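Local structure of protein (sliding clamp) (Enterobacteria phage RB69, 1B77) at residues A[11-15]-A[57-62]; A[51-55]-A[94-100]. The protein probably encircles DNA as a ring-shaped trimeric sliding clamp that tethers the phage DNA polymerase to its template and so makes replication processive. All blocks are in the same frame, centred on the assembly; numbering follows the deposited sequence.

Contact 1. Residues A[11-15]-A[57-62]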
loop_
_atom_site.group_PDB
_atom_site.type_symbol
_atom_site.label_atom_id
_atom_site.label_comp_id
_atom_site.label_asym_id
_atom_site.label_seq_id
_atom_site.Cartn_x
_atom_site.Cartn_y
_atom_site.Cartn_z
ATOM N N LEU A 11 21.160 10.275 2.867
ATOM C CA LEU A 11 21.265 10.321 1.412
ATOM C C LEU A 11 19.894 10.137 0.771
ATOM O O LEU A 11 19.629 10.653 -0.318
ATOM C CB LEU A 11 22.224 9.236 0.909
ATOM C CG LEU A 11 23.698 9.615 1.025
ATOM C CD1 LEU A 11 24.580 8.420 0.710
ATOM C CD2 LEU A 11 23.977 10.791 0.070
ATOM N N LYS A 12 19.026 9.397 1.451
ATOM C CA LYS A 12 17.683 9.161 0.949
ATOM C C LYS A 12 16.877 10.466 1.031
ATOM O O LYS A 12 16.046 10.736 0.165
ATOM C CB LYS A 12 16.997 8.047 1.746
ATOM C CG LYS A 12 15.927 7.303 0.948
ATOM C CD LYS A 12 15.294 6.149 1.726
ATOM C CE LYS A 12 14.283 5.379 0.847
ATOM N NZ LYS A 12 14.920 4.657 -0.321
ATOM N N ASN A 13 17.125 11.281 2.056
ATOM C CA ASN A 13 16.423 12.562 2.167
ATOM C C ASN A 13 16.915 13.475 1.042
ATOM O O ASN A 13 16.133 14.207 0.444
ATOM C CB ASN A 13 16.685 13.216 3.532
ATOM C CG ASN A 13 16.157 14.653 3.613
ATOM O OD1 ASN A 13 16.935 15.609 3.619
ATOM N ND2 ASN A 13 14.837 14.805 3.677
ATOM N N PHE A 14 18.213 13.411 0.752
ATOM C CA PHE A 14 18.812 14.210 -0.320
ATOM C C PHE A 14 18.225 13.849 -1.697
ATOM O O PHE A 14 17.942 14.735 -2.509
ATOM C CB PHE A 14 20.341 14.018 -0.334
ATOM C CG PHE A 14 21.084 14.822 0.716
ATOM C CD1 PHE A 14 20.496 15.131 1.940
ATOM C CD2 PHE A 14 22.395 15.244 0.481
ATOM C CE1 PHE A 14 21.208 15.849 2.919
ATOM C CE2 PHE A 14 23.111 15.958 1.448
ATOM C CZ PHE A 14 22.514 16.262 2.671
ATOM N N ALA A 15 18.029 12.556 -1.956
ATOM C CA ALA A 15 17.476 12.113 -3.237
ATOM C C ALA A 15 16.083 12.686 -3.490
ATOM O O ALA A 15 15.642 12.774 -4.638
ATOM C CB ALA A 15 17.421 10.589 -3.298
ATOM N N LEU A 57 20.243 8.347 -7.466
ATOM C CA LEU A 57 20.662 8.078 -6.101
ATOM C C LEU A 57 19.713 7.173 -5.329
ATOM O O LEU A 57 20.152 6.274 -4.614
ATOM C CB LEU A 57 20.827 9.399 -5.345
ATOM C CG LEU A 57 21.166 9.303 -3.859
ATOM C CD1 LEU A 57 22.412 8.456 -3.676
ATOM C CD2 LEU A 57 21.364 10.706 -3.289
ATOM N N ASN A 58 18.413 7.395 -5.473
ATOM C CA ASN A 58 17.468 6.578 -4.730
ATOM C C ASN A 58 17.542 5.092 -5.039
ATOM O O ASN A 58 17.527 4.272 -4.118
ATOM C CB ASN A 58 16.039 7.048 -4.945
ATOM C CG ASN A 58 15.130 6.603 -3.826
ATOM O OD1 ASN A 58 15.312 7.020 -2.672
ATOM N ND2 ASN A 58 14.161 5.739 -4.142
ATOM N N SER A 59 17.616 4.744 -6.327
ATOM C CA SER A 59 17.690 3.336 -6.727
ATOM C C SER A 59 19.019 2.724 -6.293
ATOM O O SER A 59 19.099 1.531 -6.001
ATOM C CB SER A 59 17.516 3.190 -8.244
ATOM O OG SER A 59 16.246 3.666 -8.656
ATOM N N PHE A 60 20.064 3.542 -6.270
ATOM C CA PHE A 60 21.382 3.092 -5.831
ATOM C C PHE A 60 21.268 2.691 -4.359
ATOM O O PHE A 60 21.642 1.582 -3.975
ATOM C CB PHE A 60 22.396 4.230 -5.977
ATOM C CG PHE A 60 23.743 3.931 -5.371
ATOM C CD1 PHE A 60 24.593 3.001 -5.951
ATOM C CD2 PHE A 60 24.164 4.597 -4.227
ATOM C CE1 PHE A 60 25.849 2.735 -5.403
ATOM C CE2 PHE A 60 25.414 4.339 -3.670
ATOM C CZ PHE A 60 26.258 3.408 -4.261
ATOM N N LEU A 61 20.749 3.602 -3.536
ATOM C CA LEU A 61 20.577 3.335 -2.110
ATOM C C LEU A 61 19.740 2.075 -1.866
ATOM O O LEU A 61 20.089 1.253 -1.017
ATOM C CB LEU A 61 19.923 4.534 -1.420
ATOM C CG LEU A 61 20.748 5.826 -1.505
ATOM C CD1 LEU A 61 19.938 6.997 -0.948
ATOM C CD2 LEU A 61 22.058 5.641 -0.740
ATOM N N SER A 62 18.646 1.922 -2.611
ATOM C CA SER A 62 17.798 0.740 -2.458
ATOM C C SER A 62 18.607 -0.529 -2.730
ATOM O O SER A 62 18.444 -1.544 -2.056
ATOM C CB SER A 62 16.610 0.803 -3.415
ATOM O OG SER A 62 15.766 1.889 -3.083
#

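Contact 2. Residues A[51-55]-A[94-100]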
loop_
_atom_site.group_PDB
_atom_site.type_symbol
_atom_site.label_atom_id
_atom_site.label_comp_id
_atom_site.label_asym_id
_atom_site.label_seq_id
_atom_site.Cartn_x
_atom_site.Cartn_y
_atom_site.Cartn_z
ATOM N N ASP A 51 35.602 10.024 -6.160
ATOM C CA ASP A 51 34.578 10.931 -6.648
ATOM C C ASP A 51 33.756 10.252 -7.736
ATOM O O ASP A 51 34.299 9.596 -8.631
ATOM C CB ASP A 51 35.219 12.210 -7.183
ATOM C CG ASP A 51 36.205 12.804 -6.199
ATOM O OD1 ASP A 51 35.772 13.597 -5.332
ATOM O OD2 ASP A 51 37.410 12.455 -6.277
ATOM N N VAL A 52 32.439 10.392 -7.644
ATOM C CA VAL A 52 31.566 9.768 -8.623
ATOM C C VAL A 52 30.182 10.394 -8.592
ATOM O O VAL A 52 29.657 10.730 -7.531
ATOM C CB VAL A 52 31.456 8.238 -8.364
ATOM C CG1 VAL A 52 30.751 7.987 -7.037
ATOM C CG2 VAL A 52 30.734 7.544 -9.534
ATOM N N ALA A 53 29.605 10.560 -9.774
ATOM C CA ALA A 53 28.288 11.138 -9.898
ATOM C C ALA A 53 27.259 10.029 -10.058
ATOM O O ALA A 53 27.475 9.067 -10.793
ATOM C CB ALA A 53 28.239 12.075 -11.101
ATOM N N LEU A 54 26.140 10.169 -9.365
ATOM C CA LEU A 54 25.056 9.198 -9.437
ATOM C C LEU A 54 23.824 9.873 -10.044
ATOM O O LEU A 54 23.375 10.910 -9.556
ATOM C CB LEU A 54 24.741 8.670 -8.041
ATOM C CG LEU A 54 25.799 7.732 -7.460
ATOM C CD1 LEU A 54 25.593 7.585 -5.953
ATOM C CD2 LEU A 54 25.720 6.389 -8.161
ATOM N N TYR A 55 23.299 9.284 -11.114
ATOM C CA TYR A 55 22.124 9.809 -11.812
ATOM C C TYR A 55 20.839 9.496 -11.043
ATOM O O TYR A 55 19.937 10.329 -10.970
ATOM C CB TYR A 55 22.028 9.181 -13.204
ATOM C CG TYR A 55 20.964 9.782 -14.098
ATOM C CD1 TYR A 55 21.114 11.059 -14.630
ATOM C CD2 TYR A 55 19.800 9.074 -14.402
ATOM C CE1 TYR A 55 20.132 11.622 -15.451
ATOM C CE2 TYR A 55 18.808 9.625 -15.221
ATOM C CZ TYR A 55 18.982 10.897 -15.742
ATOM O OH TYR A 55 18.024 11.432 -16.573
ATOM N N ALA A 94 28.155 4.851 -13.305
ATOM C CA ALA A 94 28.707 6.124 -12.865
ATOM C C ALA A 94 28.211 7.111 -13.909
ATOM O O ALA A 94 28.402 6.897 -15.103
ATOM C CB ALA A 94 30.225 6.076 -12.882
ATOM N N ALA A 95 27.577 8.188 -13.469
ATOM C CA ALA A 95 27.039 9.167 -14.396
ATOM C C ALA A 95 28.049 10.217 -14.844
ATOM O O ALA A 95 28.994 10.545 -14.128
ATOM C CB ALA A 95 25.838 9.850 -13.770
ATOM N N ASP A 96 27.859 10.735 -16.049
ATOM C CA ASP A 96 28.744 11.781 -16.502
ATOM C C ASP A 96 28.211 13.006 -15.773
ATOM O O ASP A 96 26.998 13.242 -15.757
ATOM C CB ASP A 96 28.642 11.997 -18.004
ATOM C CG ASP A 96 29.568 13.096 -18.483
ATOM O OD1 ASP A 96 30.746 12.799 -18.777
ATOM O OD2 ASP A 96 29.122 14.259 -18.542
ATOM N N LYS A 97 29.115 13.767 -15.164
ATOM C CA LYS A 97 28.753 14.966 -14.417
ATOM C C LYS A 97 27.734 15.858 -15.113
ATOM O O LYS A 97 26.872 16.433 -14.457
ATOM C CB LYS A 97 29.997 15.824 -14.127
ATOM C CG LYS A 97 30.850 15.367 -12.973
ATOM C CD LYS A 97 31.941 16.405 -12.681
ATOM C CE LYS A 97 32.767 16.028 -11.455
ATOM N NZ LYS A 97 33.816 17.054 -11.119
ATOM N N SER A 98 27.832 15.979 -16.433
ATOM C CA SER A 98 26.925 16.861 -17.157
ATOM C C SER A 98 25.456 16.482 -17.114
ATOM O O SER A 98 24.614 17.295 -17.488
ATOM C CB SER A 98 27.366 17.019 -18.624
ATOM O OG SER A 98 27.099 15.862 -19.407
ATOM N N THR A 99 25.141 15.269 -16.655
ATOM C CA THR A 99 23.743 14.817 -16.608
ATOM C C THR A 99 23.038 14.965 -15.266
ATOM O O THR A 99 21.927 14.459 -15.091
ATOM C CB THR A 99 23.585 13.336 -17.036
ATOM O OG1 THR A 99 24.228 12.489 -16.079
ATOM C CG2 THR A 99 24.189 13.113 -18.418
ATOM N N ILE A 100 23.682 15.632 -14.316
ATOM C CA ILE A 100 23.075 15.871 -13.010
ATOM C C ILE A 100 23.407 17.292 -12.598
ATOM O O ILE A 100 24.378 17.865 -13.089
ATOM C CB ILE A 100 23.628 14.934 -11.928
ATOM C CG1 ILE A 100 25.126 15.171 -11.756
ATOM C CG2 ILE A 100 23.334 13.498 -12.294
ATOM C CD1 ILE A 100 25.714 14.465 -10.560
HETATM O O HOH W 1 30.783 10.074 -12.255
#

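Contact 1. Residues A[11-15]-A[57-62]
Leu61 lays its CD1 methyl over the first turn of the partner segment, where the carbonyl carbon of Leu11 is 3.6 Å from CD1 and the amide N of Lys12 about as near. The CD2 methyl of the same leucine meets CB and CD1 of Leu11, and the two leucine side chains cross at about a right angle. With CG anti to its carbonyl carbon (chi1 -61°), Leu61 sends both methyls across to the neighbouring helix. One turn earlier Leu57 does the same with a single branch: its CD2 lies 3.4 Å from Leu11 O, a carbonyl already bonded to Ala15 N, and 3.9 Å from Ala15 CB. Ala15 suits this place because its small methyl points toward the other helix and sits against Leu57 CD2 and the backbone N of Asn58. Here the backbones are nearest, with Ala15 CA 5.7 Å from Asn58 CA.

The pair is antiparallel, with local axes 9.2 Å apart and a signed crossing angle of -152°. In the sliding-clamp fold the helices of each domain pack side by side and lie against the surrounding sheets, as in other DNA clamps; here Leu11 and Phe14 rest on Ile29 of strand 28-32, and Leu57 on Ile21.

Toward solvent the apolar seam gives way to polar groups. Lys12, extended until a bend at chi4 (66°), passes its methylene chain beside the Asn58 amide and ends with NZ 3.4 Å from Asn58 OD1, a weak hydrogen bond. A long flexible chain suits this exposed border, for its methylenes can cover the seam while the ammonium stays outside. Ser62 OG turns back to its own helix and bonds to Asn58 O, which also accepts from Ser62 N on the opposite face of the carbonyl plane.

Contact 2. Residues A[51-55]-A[94-100]
Tyr55 turns the edge of its ring toward Thr99, whose carbonyl oxygen lies in the ring plane, 3.4 Å from Tyr55 CE1. The two side chains cross at about a right angle, and Thr99 OG1 comes to 3.7 Å from Tyr55 CD1. A chi1 of -172°, which sets CG opposite the backbone N, carries the tyrosine ring alongside the 94-100 loop, while its CB rests on the methyl of Ala95. Ile100 approaches the ring obliquely through CG2, and its other branch runs back to Ala53, where Ile100 CD1 is 3.5 Å from Ala53 CB. Placing CG1 between the backbone N and the carbonyl carbon (chi1 62°) lets the isoleucine spread its two arms along the neighbouring chain in this way.

Ala53 and Ala95 point at each other, and their small methyls fit where Ala53 CA and Ala95 CA are 5.1 Å apart. Beside them Val52 CG2 packs on the methyl of Ala94. One direct backbone hydrogen bond joins the segments, from Ala95 N to Ala53 O at 2.8 Å; a water adds a second link, accepting from Ala53 N and donating to Ala95 O. The other edge of strand 52-54 pairs with strand 21-23 in a two-stranded antiparallel sheet.

Asp96, pointing away from the strand, holds the turn of the loop. Its OD2 accepts from Ser98 N in an Asx turn and from Ser98 OG, the two donors coming from opposite faces of the carboxylate plane, while Thr99 OG1 bonds to Asp96 O in the carbonyl plane. The loop probably steadies its own bend through these polar groups. It meets 51-55 through methyls and through the edge of the Tyr55 ring, whose weakly positive C-H groups suit the carbonyl oxygen of Thr99.

Overall arrangement
The segments alternate along the chain: 11-15, then 51-55, 57-62 and finally 94-100, so the two contacts interlock within the N-terminal clamp-family region. Their centres are about 14 Å apart on the same side of the chain's centre, contact 2 farther out (about 20 Å against 13 Å). Strand 52-54 leads almost directly into helix 57-64, and the contacts touch where Phe60 CD2 of the helix packs 3.7 Å from Leu54 CD1 of the strand. Strand 21-23 serves both, pairing with strand 52-54 and lending Ile21 to Leu57. As in other DNA clamps, the helices of contact 1 probably line the ring's inner surface, while contact 2 ties the loop after strand 88-92 to the same framework.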